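Local coordinates for mbSHANK1 protein (Monosiga brevicollis, PDB 6X23), which carries a PDZ domain that binds a GIRK3 peptide and, judging from its family, probably serves as an adaptor for glutamate receptors, at residues S77-K80 / V81-I85. Sequence-based numbering, arbitrary orientation.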
loop_
_atom_site.group_PDB
_atom_site.type_symbol
_atom_site.label_atom_id
_atom_site.label_comp_id
_atom_site.label_asym_id
_atom_site.label_seq_id
_atom_site.Cartn_x
_atom_site.Cartn_y
_atom_site.Cartn_z
ATOM N N SER A 77 -0.598 0.346 13.094
ATOM C CA SER A 77 -0.083 -1.009 13.162
ATOM C C SER A 77 -0.282 -1.712 11.831
ATOM O O SER A 77 -1.217 -1.413 11.086
ATOM C CB SER A 77 -0.818 -1.792 14.231
ATOM O OG SER A 77 -2.183 -1.864 13.860
ATOM N N HIS A 78 0.584 -2.690 11.557
ATOM C CA HIS A 78 0.462 -3.438 10.314
ATOM C C HIS A 78 -0.914 -4.059 10.150
ATOM O O HIS A 78 -1.397 -4.188 9.022
ATOM C CB HIS A 78 1.519 -4.538 10.231
ATOM C CG HIS A 78 1.490 -5.303 8.941
ATOM N ND1 HIS A 78 2.080 -4.840 7.783
ATOM C CD2 HIS A 78 0.944 -6.503 8.627
ATOM C CE1 HIS A 78 1.896 -5.721 6.812
ATOM N NE2 HIS A 78 1.215 -6.741 7.300
ATOM N N ARG A 79 -1.566 -4.454 11.244
ATOM C CA ARG A 79 -2.800 -5.208 11.062
ATOM C C ARG A 79 -3.995 -4.287 10.902
ATOM O O ARG A 79 -4.939 -4.619 10.173
ATOM C CB ARG A 79 -3.036 -6.188 12.213
ATOM C CG ARG A 79 -4.234 -7.105 11.916
ATOM C CD ARG A 79 -3.765 -8.335 11.087
ATOM N NE ARG A 79 -4.805 -8.853 10.197
ATOM C CZ ARG A 79 -4.588 -9.312 8.957
ATOM N NH1 ARG A 79 -3.351 -9.332 8.440
ATOM N NH2 ARG A 79 -5.615 -9.758 8.224
ATOM N N LYS A 80 -3.974 -3.130 11.563
ATOM C CA LYS A 80 -5.065 -2.185 11.360
ATOM C C LYS A 80 -5.092 -1.713 9.919
ATOM O O LYS A 80 -6.159 -1.644 9.307
ATOM C CB LYS A 80 -4.950 -1.002 12.314
ATOM C CG LYS A 80 -6.180 -0.087 12.315
ATOM C CD LYS A 80 -6.148 0.853 13.532
ATOM C CE LYS A 80 -6.897 2.169 13.330
ATOM N NZ LYS A 80 -8.391 2.014 13.293
ATOM N N VAL A 81 -3.919 -1.430 9.351
ATOM C CA VAL A 81 -3.838 -1.027 7.949
ATOM C C VAL A 81 -4.348 -2.142 7.040
ATOM O O VAL A 81 -5.212 -1.922 6.180
ATOM C CB VAL A 81 -2.397 -0.627 7.595
ATOM C CG1 VAL A 81 -2.201 -0.641 6.087
ATOM C CG2 VAL A 81 -2.073 0.749 8.174
ATOM N N VAL A 82 -3.833 -3.362 7.231
ATOM C CA VAL A 82 -4.228 -4.487 6.385
ATOM C C VAL A 82 -5.730 -4.743 6.490
ATOM O O VAL A 82 -6.428 -4.904 5.473
ATOM C CB VAL A 82 -3.401 -5.734 6.743
ATOM C CG1 VAL A 82 -4.053 -6.989 6.210
ATOM C CG2 VAL A 82 -2.025 -5.602 6.139
ATOM N N ASP A 83 -6.252 -4.775 7.724
ATOM C CA ASP A 83 -7.674 -5.047 7.909
ATOM C C ASP A 83 -8.527 -4.024 7.180
ATOM O O ASP A 83 -9.498 -4.386 6.509
ATOM C CB ASP A 83 -8.027 -5.073 9.394
ATOM C CG ASP A 83 -7.633 -6.378 10.065
ATOM O OD1 ASP A 83 -7.374 -7.391 9.356
ATOM O OD2 ASP A 83 -7.585 -6.378 11.314
ATOM N N GLU A 84 -8.169 -2.743 7.286
ATOM C CA GLU A 84 -8.927 -1.711 6.594
ATOM C C GLU A 84 -8.751 -1.822 5.085
ATOM O O GLU A 84 -9.693 -1.561 4.319
ATOM C CB GLU A 84 -8.512 -0.328 7.097
ATOM C CG GLU A 84 -9.086 0.016 8.474
ATOM C CD GLU A 84 -10.608 0.107 8.474
ATOM O OE1 GLU A 84 -11.154 1.230 8.341
ATOM O OE2 GLU A 84 -11.267 -0.948 8.600
ATOM N N ILE A 85 -7.572 -2.223 4.631
ATOM C CA ILE A 85 -7.428 -2.477 3.206
ATOM C C ILE A 85 -8.398 -3.573 2.765
ATOM O O ILE A 85 -9.110 -3.426 1.766
ATOM C CB ILE A 85 -5.965 -2.806 2.876
ATOM C CG1 ILE A 85 -5.155 -1.499 2.937
ATOM C CG2 ILE A 85 -5.890 -3.497 1.520
ATOM C CD1 ILE A 85 -3.670 -1.640 2.728
#
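Arg79 and Asp83, one turn apart on helix 78-87, form a salt bridge: Arg79 NE lies 3.1 Å from Asp83 OD1. The carboxylate meets the guanidinium obliquely, the two planes 83° apart, a crossed pairing in which OD1 alone faces the guanidinium, near both NE and NH2. A bend at chi2 (86°) turns the arginine chain toward the C-terminal end of the helix, bringing its guanidinium over Val82, where CG1 of the valine sits against one face, 3.3 Å from Arg79 NH1. The other branch, Val82 CG2, packs over a face of the His78 imidazole, a CH-pi contact 4.0 Å from the ring centroid and displaced toward the NE2 rim. Val82 thus wedges a methyl against each of two flat groups, and both it and Arg79 touch a polar side chain of the bound peptide. Without the carboxylate of Asp83, as with an alanine here, the guanidinium is likely to lose its counter-charge and turn more freely, with Arg79 NH2 still close to Lys86 NZ, a like charge. The imidazole is held from outside the helix: ND1 bonds to Gln43 OE1 and NE2 to a polar side chain of the peptide, so Gln43 probably helps orient the ring toward the ligand. Behind these side chains run the i to i+4 backbone bonds of the helix, among them Asp83 N to Arg79 O at 2.8 Å. Ser77 is the N-cap, its OG accepting from Lys80 N at 3.2 Å. On the inner side, Val81 and Ile85 pack on Leu28 and Leu65, while Ile85 also touches an apolar peptide side chain. This is the PDZ peptide groove, lined by the helix and strand 26-29, with a histidine at the helix start reaching a polar ligand side chain as in class I PDZ domains.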